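Local coordinates for hypothetical protein (Streptococcus pneumoniae, PDB 2HIY) that is of unknown function but belongs to the DUF1697 family and combines two four-stranded antiparallel sheets flanked by helices, at residues D[46-50]-D[177-181]; D[59-64]-D[76-80]; D[91-96]-D[138-142]; D[103-109]-D[165-171]. All coordinates share one frame; numbering follows the deposited sequence.

How the contacts relate
Contacts 1 and 2 illustrate how one antiparallel sheet takes helices on its faces: in contact 1 strand 47-52 meets the C-terminal helix 171-182, and in contact 2 strand 78-81 meets helix 56-70. Both are buried and almost wholly apolar, and they touch through F50 and L79. Contacts 3 and 4 belong to the second sheet, where 137-142 and 102-108 are neighbours. Contact 3, partly buried, is aromatic packing by a loop, whereas contact 4, near the centre of the chain, is a strand pairing held mainly by backbone bonds. The sheets are joined by polar groups: R169 of contact 4 reaches G46 and N47, and S78 of contact 2 reaches Y108 and T167.

Contact 1: residues D[46-50]-D[177-181]; sequences GNIFF and IGQML
Strand 47-52 receives the C-terminal helix 171-182 on one face of its sheet, and F49 is the residue through which M180, I177 and L181 press against it. The strand and helix segments run in nearly the same direction, their axes 21° apart. CB of M180, here a selenomethionine, stands over the middle of the F49 ring, 3.5 Å from its centroid and close to the ring normal, which makes a CH-pi contact. Bends at the second and third torsions of M180 (chi2 -73°, chi3 -77°) curl the chain back, and CE comes to 3.7 Å from CD2 of F49. The selenium sits obliquely to the ring in a Met-aromatic contact. Alternation along the strand is what divides the two layers: N47 and F49 face the helix, while I48 and F50 turn to the other side of the sheet, where I48 packs on helix 24-34. At the edge of the F49 ring, L181 CD2 lies 4.1 Å from CD1. I177 CG2 is 4.1 Å from CE1 of F49. L181 and I177 also lean on F85 of helix 82-89, which shares this side of the sheet. N47 touches the helix lightly, its OD1 4.2 Å from CD1 of I177. The amide is held by other partners: OD1 accepts from R169 NE, and ND2 binds S45 OG and Y42 O.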
loop_
_atom_site.group_PDB
_atom_site.type_symbol
_atom_site.label_atom_id
_atom_site.label_comp_id
_atom_site.label_asym_id
_atom_site.label_seq_id
_atom_site.Cartn_x
_atom_site.Cartn_y
_atom_site.Cartn_z
ATOM N N GLY D 46 -9.995 -19.437 0.095
ATOM C CA GLY D 46 -9.936 -20.732 -0.565
ATOM C C GLY D 46 -10.017 -21.889 0.413
ATOM O O GLY D 46 -9.080 -22.690 0.522
ATOM N N ASN D 47 -11.166 -22.011 1.085
ATOM C CA ASN D 47 -11.420 -23.064 2.061
ATOM C C ASN D 47 -12.773 -23.623 1.696
ATOM O O ASN D 47 -13.808 -22.978 1.975
ATOM C CB ASN D 47 -11.465 -22.488 3.486
ATOM C CG ASN D 47 -10.223 -21.715 3.822
ATOM O OD1 ASN D 47 -9.147 -22.304 3.940
ATOM N ND2 ASN D 47 -10.338 -20.397 3.927
ATOM N N ILE D 48 -12.761 -24.773 1.033
ATOM C CA ILE D 48 -13.960 -25.415 0.506
ATOM C C ILE D 48 -14.168 -26.739 1.199
ATOM O O ILE D 48 -13.195 -27.450 1.499
ATOM C CB ILE D 48 -13.820 -25.657 -1.040
ATOM C CG1 ILE D 48 -13.902 -24.323 -1.766
ATOM C CG2 ILE D 48 -14.914 -26.604 -1.576
ATOM C CD1 ILE D 48 -15.366 -23.837 -2.000
ATOM N N PHE D 49 -15.427 -27.088 1.460
ATOM C CA PHE D 49 -15.763 -28.338 2.077
ATOM C C PHE D 49 -16.822 -29.018 1.240
ATOM O O PHE D 49 -17.734 -28.354 0.720
ATOM C CB PHE D 49 -16.261 -28.105 3.521
ATOM C CG PHE D 49 -15.300 -27.297 4.316
ATOM C CD1 PHE D 49 -14.268 -27.915 5.041
ATOM C CD2 PHE D 49 -15.309 -25.913 4.206
ATOM C CE1 PHE D 49 -13.311 -27.138 5.712
ATOM C CE2 PHE D 49 -14.356 -25.123 4.857
ATOM C CZ PHE D 49 -13.337 -25.756 5.612
ATOM N N PHE D 50 -16.682 -30.323 1.096
ATOM C CA PHE D 50 -17.651 -31.066 0.296
ATOM C C PHE D 50 -17.692 -32.510 0.761
ATOM O O PHE D 50 -16.785 -32.961 1.472
ATOM C CB PHE D 50 -17.319 -30.975 -1.203
ATOM C CG PHE D 50 -16.055 -31.684 -1.595
ATOM C CD1 PHE D 50 -16.056 -33.041 -1.951
ATOM C CD2 PHE D 50 -14.852 -30.980 -1.652
ATOM C CE1 PHE D 50 -14.873 -33.707 -2.311
ATOM C CE2 PHE D 50 -13.677 -31.637 -2.010
ATOM C CZ PHE D 50 -13.683 -32.998 -2.361
ATOM N N ILE D 177 -11.347 -24.920 10.068
ATOM C CA ILE D 177 -11.342 -26.051 9.142
ATOM C C ILE D 177 -11.840 -27.319 9.836
ATOM O O ILE D 177 -12.690 -28.015 9.310
ATOM C CB ILE D 177 -9.946 -26.236 8.467
ATOM C CG1 ILE D 177 -9.712 -25.106 7.466
ATOM C CG2 ILE D 177 -9.805 -27.620 7.781
ATOM C CD1 ILE D 177 -8.235 -24.825 7.142
ATOM N N GLY D 178 -11.351 -27.604 11.030
ATOM C CA GLY D 178 -11.810 -28.778 11.738
ATOM C C GLY D 178 -13.293 -28.680 12.074
ATOM O O GLY D 178 -14.015 -29.660 11.964
ATOM N N GLN D 179 -13.753 -27.489 12.448
ATOM C CA GLN D 179 -15.167 -27.299 12.806
ATOM C C GLN D 179 -16.042 -27.486 11.569
ATOM O O GLN D 179 -17.120 -28.107 11.624
ATOM C CB GLN D 179 -15.360 -25.915 13.408
ATOM C CG GLN D 179 -14.796 -25.819 14.827
ATOM C CD GLN D 179 -14.582 -24.388 15.310
ATOM O OE1 GLN D 179 -15.091 -23.425 14.720
ATOM N NE2 GLN D 179 -13.828 -24.245 16.398
HETATM N N MSE D 180 -15.589 -26.960 10.436
HETATM C CA MSE D 180 -16.369 -27.074 9.194
HETATM C C MSE D 180 -16.424 -28.512 8.691
HETATM O O MSE D 180 -17.413 -28.900 8.047
HETATM C CB MSE D 180 -15.820 -26.149 8.107
HETATM C CG MSE D 180 -16.005 -24.650 8.359
HETATM SE SE MSE D 180 -17.828 -24.073 8.122
HETATM C CE MSE D 180 -17.823 -24.052 6.170
ATOM N N LEU D 181 -15.380 -29.296 8.951
ATOM C CA LEU D 181 -15.336 -30.716 8.590
ATOM C C LEU D 181 -16.267 -31.580 9.433
ATOM O O LEU D 181 -16.779 -32.583 8.953
ATOM C CB LEU D 181 -13.907 -31.259 8.715
ATOM C CG LEU D 181 -12.946 -30.964 7.568
ATOM C CD1 LEU D 181 -11.541 -31.346 7.974
ATOM C CD2 LEU D 181 -13.356 -31.750 6.318
#

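Contact 2: residues D[59-64]-D[76-80]; sequences LVEKLE and SFSLL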
loop_
_atom_site.group_PDB
_atom_site.type_symbol
_atom_site.label_atom_id
_atom_site.label_comp_id
_atom_site.label_asym_id
_atom_site.label_seq_id
_atom_site.Cartn_x
_atom_site.Cartn_y
_atom_site.Cartn_z
ATOM N N LEU D 59 -10.975 -38.050 -7.066
ATOM C CA LEU D 59 -11.264 -36.669 -6.664
ATOM C C LEU D 59 -10.113 -35.734 -7.023
ATOM O O LEU D 59 -10.320 -34.638 -7.526
ATOM C CB LEU D 59 -11.572 -36.567 -5.163
ATOM C CG LEU D 59 -12.920 -37.157 -4.745
ATOM C CD1 LEU D 59 -12.970 -37.219 -3.253
ATOM C CD2 LEU D 59 -14.073 -36.317 -5.264
ATOM N N VAL D 60 -8.889 -36.168 -6.731
ATOM C CA VAL D 60 -7.711 -35.360 -7.060
ATOM C C VAL D 60 -7.596 -35.138 -8.572
ATOM O O VAL D 60 -7.332 -34.020 -9.024
ATOM C CB VAL D 60 -6.437 -36.012 -6.481
ATOM C CG1 VAL D 60 -5.164 -35.289 -6.976
ATOM C CG2 VAL D 60 -6.484 -35.989 -4.952
ATOM N N GLU D 61 -7.807 -36.185 -9.371
ATOM C CA GLU D 61 -7.713 -36.032 -10.823
ATOM C C GLU D 61 -8.800 -35.077 -11.336
ATOM O O GLU D 61 -8.543 -34.213 -12.162
ATOM C CB GLU D 61 -7.805 -37.398 -11.509
ATOM C CG GLU D 61 -7.642 -37.409 -13.024
ATOM C CD GLU D 61 -7.932 -38.798 -13.596
ATOM O OE1 GLU D 61 -7.820 -39.807 -12.850
ATOM O OE2 GLU D 61 -8.283 -38.877 -14.793
ATOM N N LYS D 62 -10.015 -35.226 -10.811
ATOM C CA LYS D 62 -11.101 -34.379 -11.263
ATOM C C LYS D 62 -10.847 -32.930 -10.898
ATOM O O LYS D 62 -11.135 -32.019 -11.680
ATOM C CB LYS D 62 -12.432 -34.811 -10.647
ATOM C CG LYS D 62 -13.052 -36.000 -11.352
ATOM C CD LYS D 62 -14.314 -36.468 -10.631
ATOM C CE LYS D 62 -15.420 -35.413 -10.709
ATOM N NZ LYS D 62 -16.779 -35.964 -10.432
ATOM N N LEU D 63 -10.324 -32.704 -9.690
ATOM C CA LEU D 63 -10.052 -31.328 -9.261
ATOM C C LEU D 63 -8.907 -30.709 -10.039
ATOM O O LEU D 63 -8.954 -29.549 -10.405
ATOM C CB LEU D 63 -9.812 -31.247 -7.756
ATOM C CG LEU D 63 -11.073 -31.426 -6.918
ATOM C CD1 LEU D 63 -10.706 -31.751 -5.477
ATOM C CD2 LEU D 63 -11.944 -30.195 -6.981
ATOM N N GLU D 64 -7.854 -31.485 -10.288
ATOM C CA GLU D 64 -6.755 -30.990 -11.119
ATOM C C GLU D 64 -7.252 -30.584 -12.499
ATOM O O GLU D 64 -6.911 -29.504 -13.001
ATOM C CB GLU D 64 -5.656 -32.042 -11.238
ATOM C CG GLU D 64 -4.842 -32.151 -9.979
ATOM C CD GLU D 64 -3.896 -33.339 -9.948
ATOM O OE1 GLU D 64 -4.046 -34.264 -10.780
ATOM O OE2 GLU D 64 -3.012 -33.340 -9.049
ATOM N N SER D 76 -1.779 -25.750 -7.093
ATOM C CA SER D 76 -1.615 -26.750 -6.049
ATOM C C SER D 76 -2.856 -26.682 -5.185
ATOM O O SER D 76 -3.566 -25.661 -5.163
ATOM C CB SER D 76 -0.380 -26.427 -5.175
ATOM O OG SER D 76 -0.595 -25.276 -4.334
ATOM N N PHE D 77 -3.153 -27.766 -4.478
ATOM C CA PHE D 77 -4.210 -27.700 -3.486
ATOM C C PHE D 77 -3.989 -28.771 -2.442
ATOM O O PHE D 77 -3.360 -29.799 -2.726
ATOM C CB PHE D 77 -5.613 -27.819 -4.131
ATOM C CG PHE D 77 -5.830 -29.079 -4.939
ATOM C CD1 PHE D 77 -6.302 -30.261 -4.369
ATOM C CD2 PHE D 77 -5.671 -29.046 -6.314
ATOM C CE1 PHE D 77 -6.529 -31.407 -5.147
ATOM C CE2 PHE D 77 -5.911 -30.190 -7.097
ATOM C CZ PHE D 77 -6.334 -31.369 -6.511
ATOM N N SER D 78 -4.541 -28.531 -1.253
ATOM C CA SER D 78 -4.578 -29.523 -0.200
ATOM C C SER D 78 -5.974 -30.148 -0.185
ATOM O O SER D 78 -6.972 -29.442 -0.358
ATOM C CB SER D 78 -4.339 -28.867 1.150
ATOM O OG SER D 78 -3.145 -28.092 1.124
ATOM N N LEU D 79 -6.021 -31.458 -0.046
ATOM C CA LEU D 79 -7.304 -32.169 0.039
ATOM C C LEU D 79 -7.181 -33.176 1.164
ATOM O O LEU D 79 -6.344 -34.100 1.114
ATOM C CB LEU D 79 -7.595 -32.872 -1.287
ATOM C CG LEU D 79 -8.967 -33.577 -1.325
ATOM C CD1 LEU D 79 -10.134 -32.623 -1.209
ATOM C CD2 LEU D 79 -9.086 -34.383 -2.612
ATOM N N LEU D 80 -8.016 -33.004 2.183
ATOM C CA LEU D 80 -7.926 -33.875 3.348
ATOM C C LEU D 80 -9.301 -34.182 3.886
ATOM O O LEU D 80 -10.216 -33.374 3.744
ATOM C CB LEU D 80 -7.070 -33.214 4.431
ATOM C CG LEU D 80 -7.501 -31.825 4.855
ATOM C CD1 LEU D 80 -8.069 -31.864 6.265
ATOM C CD2 LEU D 80 -6.267 -30.955 4.847
#
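The carbonyl O of V60 accepts the helical bond from E64 N at 2.9 Å, and the same oxygen faces the edge of the F77 ring, lying near the ring plane and 3.8 Å from CZ. At this distance it is at most a weak C-H...O approach in an otherwise apolar patch. F77 enters with its first torsion at 57°, which sets CG between its own backbone N and carbonyl carbon and sends the ring out toward one turn of the helix. Three helical residues receive it. E64 CG meets the ring edge at CE2, 3.6 Å away, with the aliphatic part of the side chain doing the touching and the carboxylate plane turned 68° from the ring. L63 CB approaches CZ at 3.7 Å from an oblique direction, and V60 CG1 adds a looser contact to CZ. Two residues on, L79 carries the second half of the interface: its CD2 methyl fits among V60 CG2, 3.9 Å away, L59 CB and L63 CD1, both at 4.2 Å. Beyond the pair, Y7 of strand 5-10 and F50 of strand 47-52 both pack on L59 and L79. Helix 56-70 thus links strand 47-52 to strand 78-81 across the intervening strand 5-10, a split beta-alpha-beta crossover within the order 2-3-1-4, which is consistent with a ferredoxin-like fold.

Contact 3: residues D[91-96]-D[138-142]; sequences NLPAWW and IFWGK
F139 projects from its strand with CG anti to the carbonyl carbon (chi1 -56°), and W96 turns its indole to meet it with CG anti to the backbone N (chi1 -177°). The result is a T-shaped (edge-to-face) pair between strand 137-142 of an antiparallel four-stranded sheet and the loop that leads from helix 82-89 into strand 102-108. The F139 edge points at the W96 face, with the planes at 75° and CD1 of F139 3.6 Å from W96 CD2. A proline occupies one face of the F139 ring: P93 CD lies over its centre, 3.5 Å from the centroid, in a CH-pi contact. L92 reaches in obliquely, its CD2 methyl 3.6 Å from CE1 of F139. The same phenyl ring also meets F105 edge-to-face and packs on F174 of helix 171-182, so the loop covers an aromatic cluster on this side of the sheet. W95 continues the contact along the strand, turning the edge of its six-membered ring to the backbone near G141, which has no side chain. F139 O lies at that edge, 3.7 Å from W95 CH2; the same CH2 is 3.7 Å from F139 CB, and W95 CZ3 is 3.6 Å from G141 N.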
loop_
_atom_site.group_PDB
_atom_site.type_symbol
_atom_site.label_atom_id
_atom_site.label_comp_id
_atom_site.label_asym_id
_atom_site.label_seq_id
_atom_site.Cartn_x
_atom_site.Cartn_y
_atom_site.Cartn_z
ATOM N N ASN D 91 -2.586 -35.518 17.935
ATOM C CA ASN D 91 -1.147 -35.377 17.981
ATOM C C ASN D 91 -0.707 -33.906 17.879
ATOM O O ASN D 91 0.232 -33.583 17.150
ATOM C CB ASN D 91 -0.550 -36.193 16.834
ATOM C CG ASN D 91 -0.927 -37.666 16.921
ATOM O OD1 ASN D 91 -0.340 -38.402 17.712
ATOM N ND2 ASN D 91 -1.936 -38.096 16.139
ATOM N N LEU D 92 -1.389 -33.014 18.599
ATOM C CA LEU D 92 -1.050 -31.598 18.576
ATOM C C LEU D 92 0.103 -31.365 19.519
ATOM O O LEU D 92 0.115 -31.901 20.626
ATOM C CB LEU D 92 -2.221 -30.732 19.059
ATOM C CG LEU D 92 -3.533 -30.832 18.270
ATOM C CD1 LEU D 92 -4.691 -30.076 18.942
ATOM C CD2 LEU D 92 -3.320 -30.319 16.846
ATOM N N PRO D 93 1.058 -30.525 19.117
ATOM C CA PRO D 93 2.113 -30.154 20.064
ATOM C C PRO D 93 1.522 -29.462 21.303
ATOM O O PRO D 93 0.537 -28.721 21.188
ATOM C CB PRO D 93 2.987 -29.183 19.263
ATOM C CG PRO D 93 2.720 -29.566 17.792
ATOM C CD PRO D 93 1.258 -29.927 17.776
ATOM N N ALA D 94 2.142 -29.615 22.462
ATOM C CA ALA D 94 1.604 -28.971 23.669
ATOM C C ALA D 94 1.638 -27.460 23.521
ATOM O O ALA D 94 0.741 -26.743 24.015
ATOM C CB ALA D 94 2.363 -29.426 24.894
ATOM N N TRP D 95 2.611 -26.943 22.784
ATOM C CA TRP D 95 2.734 -25.492 22.645
ATOM C C TRP D 95 1.699 -24.925 21.686
ATOM O O TRP D 95 1.463 -23.714 21.664
ATOM C CB TRP D 95 4.155 -25.117 22.219
ATOM C CG TRP D 95 4.687 -25.882 21.024
ATOM C CD1 TRP D 95 5.521 -26.967 21.062
ATOM C CD2 TRP D 95 4.473 -25.580 19.643
ATOM N NE1 TRP D 95 5.831 -27.374 19.779
ATOM C CE2 TRP D 95 5.195 -26.538 18.902
ATOM C CE3 TRP D 95 3.737 -24.605 18.951
ATOM C CZ2 TRP D 95 5.226 -26.533 17.499
ATOM C CZ3 TRP D 95 3.775 -24.618 17.556
ATOM C CH2 TRP D 95 4.499 -25.581 16.860
ATOM N N TRP D 96 1.056 -25.780 20.895
ATOM C CA TRP D 96 0.103 -25.294 19.911
ATOM C C TRP D 96 -1.098 -24.633 20.555
ATOM O O TRP D 96 -1.751 -23.789 19.929
ATOM C CB TRP D 96 -0.329 -26.457 19.018
ATOM C CG TRP D 96 -1.274 -26.149 17.880
ATOM C CD1 TRP D 96 -2.554 -26.555 17.768
ATOM C CD2 TRP D 96 -0.945 -25.452 16.670
ATOM N NE1 TRP D 96 -3.084 -26.141 16.562
ATOM C CE2 TRP D 96 -2.125 -25.439 15.882
ATOM C CE3 TRP D 96 0.208 -24.817 16.190
ATOM C CZ2 TRP D 96 -2.160 -24.871 14.607
ATOM C CZ3 TRP D 96 0.159 -24.223 14.943
ATOM C CH2 TRP D 96 -1.027 -24.246 14.163
ATOM N N ILE D 138 2.858 -28.831 8.658
ATOM C CA ILE D 138 3.845 -28.394 9.667
ATOM C C ILE D 138 3.193 -27.400 10.614
ATOM O O ILE D 138 2.639 -26.387 10.166
ATOM C CB ILE D 138 5.055 -27.693 9.000
ATOM C CG1 ILE D 138 5.638 -28.601 7.919
ATOM C CG2 ILE D 138 6.126 -27.348 10.052
ATOM C CD1 ILE D 138 6.747 -27.949 7.098
ATOM N N PHE D 139 3.205 -27.686 11.923
ATOM C CA PHE D 139 2.856 -26.683 12.918
ATOM C C PHE D 139 4.051 -25.765 13.123
ATOM O O PHE D 139 5.157 -26.260 13.330
ATOM C CB PHE D 139 2.586 -27.347 14.280
ATOM C CG PHE D 139 1.517 -28.423 14.281
ATOM C CD1 PHE D 139 0.197 -28.082 14.557
ATOM C CD2 PHE D 139 1.836 -29.781 14.074
ATOM C CE1 PHE D 139 -0.799 -29.068 14.611
ATOM C CE2 PHE D 139 0.856 -30.755 14.112
ATOM C CZ PHE D 139 -0.469 -30.394 14.405
ATOM N N TRP D 140 3.857 -24.449 13.121
ATOM C CA TRP D 140 5.018 -23.554 13.244
ATOM C C TRP D 140 4.631 -22.346 14.046
ATOM O O TRP D 140 3.784 -21.520 13.628
ATOM C CB TRP D 140 5.514 -23.185 11.856
ATOM C CG TRP D 140 6.899 -22.666 11.748
ATOM C CD1 TRP D 140 7.643 -21.950 12.666
ATOM C CD2 TRP D 140 7.739 -22.830 10.607
ATOM N NE1 TRP D 140 8.905 -21.657 12.161
ATOM C CE2 TRP D 140 8.982 -22.196 10.893
ATOM C CE3 TRP D 140 7.570 -23.457 9.359
ATOM C CZ2 TRP D 140 10.044 -22.173 9.966
ATOM C CZ3 TRP D 140 8.623 -23.435 8.439
ATOM C CH2 TRP D 140 9.845 -22.798 8.759
ATOM N N GLY D 141 5.196 -22.247 15.251
ATOM C CA GLY D 141 4.851 -21.190 16.203
ATOM C C GLY D 141 6.012 -20.226 16.301
ATOM O O GLY D 141 7.176 -20.630 16.283
ATOM N N LYS D 142 5.675 -18.947 16.387
ATOM C CA LYS D 142 6.668 -17.909 16.606
ATOM C C LYS D 142 6.310 -17.209 17.921
ATOM O O LYS D 142 5.183 -16.750 18.113
ATOM C CB LYS D 142 6.664 -16.914 15.419
ATOM C CG LYS D 142 7.296 -17.436 14.101
ATOM C CD LYS D 142 6.517 -18.515 13.361
ATOM C CE LYS D 142 5.125 -18.105 12.981
ATOM N NZ LYS D 142 4.515 -19.139 12.070
#

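Contact 4: residues D[103-109]-D[165-171]; sequences KDFLFYT and HITIRNA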
loop_
_atom_site.group_PDB
_atom_site.type_symbol
_atom_site.label_atom_id
_atom_site.label_comp_id
_atom_site.label_asym_id
_atom_site.label_seq_id
_atom_site.Cartn_x
_atom_site.Cartn_y
_atom_site.Cartn_z
ATOM N N LYS D 103 0.870 -18.416 15.281
ATOM C CA LYS D 103 0.849 -19.859 15.060
ATOM C C LYS D 103 0.266 -20.133 13.700
ATOM O O LYS D 103 -0.833 -19.670 13.425
ATOM C CB LYS D 103 0.051 -20.565 16.130
ATOM C CG LYS D 103 0.676 -20.457 17.535
ATOM C CD LYS D 103 -0.137 -21.174 18.602
ATOM C CE LYS D 103 -1.463 -20.446 18.863
ATOM N NZ LYS D 103 -2.187 -20.977 20.061
ATOM N N ASP D 104 0.989 -20.849 12.874
ATOM C CA ASP D 104 0.547 -21.190 11.531
ATOM C C ASP D 104 0.648 -22.674 11.280
ATOM O O ASP D 104 1.525 -23.341 11.842
ATOM C CB ASP D 104 1.386 -20.424 10.525
ATOM C CG ASP D 104 1.229 -18.923 10.717
ATOM O OD1 ASP D 104 0.112 -18.408 10.481
ATOM O OD2 ASP D 104 2.186 -18.249 11.170
ATOM N N PHE D 105 -0.240 -23.181 10.418
ATOM C CA PHE D 105 -0.122 -24.555 9.968
ATOM C C PHE D 105 0.154 -24.491 8.470
ATOM O O PHE D 105 -0.596 -23.841 7.741
ATOM C CB PHE D 105 -1.393 -25.349 10.231
ATOM C CG PHE D 105 -1.192 -26.839 10.115
ATOM C CD1 PHE D 105 -0.576 -27.530 11.135
ATOM C CD2 PHE D 105 -1.570 -27.533 8.976
ATOM C CE1 PHE D 105 -0.386 -28.892 11.053
ATOM C CE2 PHE D 105 -1.400 -28.880 8.888
ATOM C CZ PHE D 105 -0.790 -29.573 9.931
ATOM N N LEU D 106 1.193 -25.180 8.040
ATOM C CA LEU D 106 1.556 -25.245 6.622
ATOM C C LEU D 106 1.031 -26.573 6.080
ATOM O O LEU D 106 1.660 -27.613 6.283
ATOM C CB LEU D 106 3.085 -25.176 6.459
ATOM C CG LEU D 106 3.760 -23.830 6.776
ATOM C CD1 LEU D 106 3.641 -23.484 8.266
ATOM C CD2 LEU D 106 5.239 -23.913 6.431
ATOM N N PHE D 107 -0.136 -26.539 5.432
ATOM C CA PHE D 107 -0.743 -27.778 4.941
ATOM C C PHE D 107 -0.019 -28.274 3.700
ATOM O O PHE D 107 0.209 -27.518 2.739
ATOM C CB PHE D 107 -2.188 -27.555 4.530
ATOM C CG PHE D 107 -3.164 -27.448 5.675
ATOM C CD1 PHE D 107 -3.767 -28.590 6.212
ATOM C CD2 PHE D 107 -3.575 -26.187 6.181
ATOM C CE1 PHE D 107 -4.726 -28.489 7.262
ATOM C CE2 PHE D 107 -4.530 -26.089 7.208
ATOM C CZ PHE D 107 -5.087 -27.244 7.740
ATOM N N TYR D 108 0.344 -29.554 3.704
ATOM C CA TYR D 108 0.884 -30.167 2.512
ATOM C C TYR D 108 -0.165 -30.190 1.408
ATOM O O TYR D 108 -1.350 -30.173 1.665
ATOM C CB TYR D 108 1.351 -31.581 2.832
ATOM C CG TYR D 108 2.452 -31.665 3.887
ATOM C CD1 TYR D 108 3.487 -30.722 3.946
ATOM C CD2 TYR D 108 2.478 -32.746 4.787
ATOM C CE1 TYR D 108 4.519 -30.840 4.927
ATOM C CE2 TYR D 108 3.492 -32.864 5.741
ATOM C CZ TYR D 108 4.499 -31.933 5.783
ATOM O OH TYR D 108 5.512 -32.100 6.729
ATOM N N THR D 109 0.278 -30.236 0.159
ATOM C CA THR D 109 -0.618 -30.313 -0.993
ATOM C C THR D 109 -0.470 -31.659 -1.701
ATOM O O THR D 109 0.490 -32.391 -1.509
ATOM C CB THR D 109 -0.298 -29.208 -1.989
ATOM O OG1 THR D 109 1.086 -29.301 -2.366
ATOM C CG2 THR D 109 -0.597 -27.813 -1.409
ATOM N N HIS D 165 3.564 -24.607 -2.979
ATOM C CA HIS D 165 3.020 -25.970 -2.895
ATOM C C HIS D 165 2.676 -26.339 -1.472
ATOM O O HIS D 165 2.607 -27.533 -1.136
ATOM C CB HIS D 165 3.987 -26.947 -3.541
ATOM C CG HIS D 165 4.189 -26.640 -4.976
ATOM N ND1 HIS D 165 5.219 -25.851 -5.439
ATOM C CD2 HIS D 165 3.411 -26.925 -6.038
ATOM C CE1 HIS D 165 5.085 -25.699 -6.746
ATOM N NE2 HIS D 165 4.007 -26.352 -7.136
ATOM N N ILE D 166 2.497 -25.330 -0.631
ATOM C CA ILE D 166 1.897 -25.532 0.683
ATOM C C ILE D 166 0.770 -24.540 0.830
ATOM O O ILE D 166 0.769 -23.513 0.137
ATOM C CB ILE D 166 2.893 -25.350 1.843
ATOM C CG1 ILE D 166 3.595 -24.005 1.726
ATOM C CG2 ILE D 166 3.850 -26.533 1.912
ATOM C CD1 ILE D 166 4.396 -23.586 2.923
ATOM N N THR D 167 -0.158 -24.828 1.723
ATOM C CA THR D 167 -1.267 -23.930 1.938
ATOM C C THR D 167 -1.204 -23.481 3.392
ATOM O O THR D 167 -1.437 -24.275 4.298
ATOM C CB THR D 167 -2.600 -24.650 1.662
ATOM O OG1 THR D 167 -2.490 -25.383 0.418
ATOM C CG2 THR D 167 -3.709 -23.650 1.600
ATOM N N ILE D 168 -0.909 -22.208 3.599
ATOM C CA ILE D 168 -0.648 -21.733 4.955
ATOM C C ILE D 168 -1.936 -21.189 5.540
ATOM O O ILE D 168 -2.629 -20.371 4.915
ATOM C CB ILE D 168 0.411 -20.649 4.945
ATOM C CG1 ILE D 168 1.701 -21.211 4.350
ATOM C CG2 ILE D 168 0.613 -20.104 6.390
ATOM C CD1 ILE D 168 2.860 -20.189 4.258
ATOM N N ARG D 169 -2.272 -21.629 6.748
ATOM C CA ARG D 169 -3.420 -21.100 7.480
ATOM C C ARG D 169 -3.019 -20.803 8.902
ATOM O O ARG D 169 -2.228 -21.533 9.495
ATOM C CB ARG D 169 -4.563 -22.132 7.506
ATOM C CG ARG D 169 -5.107 -22.504 6.096
ATOM C CD ARG D 169 -5.855 -21.302 5.512
ATOM N NE ARG D 169 -6.505 -21.556 4.215
ATOM C CZ ARG D 169 -5.991 -21.269 3.027
ATOM N NH1 ARG D 169 -4.779 -20.762 2.914
ATOM N NH2 ARG D 169 -6.709 -21.529 1.934
ATOM N N ASN D 170 -3.528 -19.737 9.470
ATOM C CA ASN D 170 -3.252 -19.493 10.875
ATOM C C ASN D 170 -3.968 -20.505 11.767
ATOM O O ASN D 170 -4.848 -21.265 11.322
ATOM C CB ASN D 170 -3.488 -18.034 11.272
ATOM C CG ASN D 170 -4.919 -17.598 11.115
ATOM O OD1 ASN D 170 -5.851 -18.347 11.396
ATOM N ND2 ASN D 170 -5.100 -16.327 10.746
ATOM N N ALA D 171 -3.577 -20.543 13.043
ATOM C CA ALA D 171 -4.164 -21.501 13.942
ATOM C C ALA D 171 -5.660 -21.349 14.106
ATOM O O ALA D 171 -6.358 -22.331 14.308
ATOM C CB ALA D 171 -3.484 -21.427 15.305
#
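F105 and R169 bond to each other twice, N to O in both directions: F105 N gives to R169 O at 2.7 Å and R169 N to F105 O at 2.9 Å, both almost straight. F107 and T167 repeat the exchange as a second antiparallel hydrogen-bonded pair. Beyond them, A171 N reaches K103 O at 2.9 Å with a more bent angle of 141°, and T109 OG1 donates to H165 O at 2.6 Å, coming from above the carbonyl plane; these two bonds close the pairing at its ends. Side-chain polar atoms are matched largely by other parts of the chain. R169 is bent at chi2 (-70°), which folds the guanidinium back so that NH1 binds I168 O at 3.0 Å, while NH2 reaches G46 O and V11 O. The aliphatic part of R169 is used too, its CG lying 3.8 Å from CE2 at the edge of the F107 ring. K103 NZ binds W96 O and R98 O, D104 OD2 forms a salt bridge with K142, T167 OG1 is hydrogen-bonded to S78 OG, and N170 is the N-cap of helix 171-182 through OD1 and T173 N. L106 lies alongside both I166 and I168, its CD2 3.6 Å from I166 CD1, and Y153 of helix 152-156 packs on this face; on the other, F105 meets F174 of helix 171-182 and F107 meets strand 78-81.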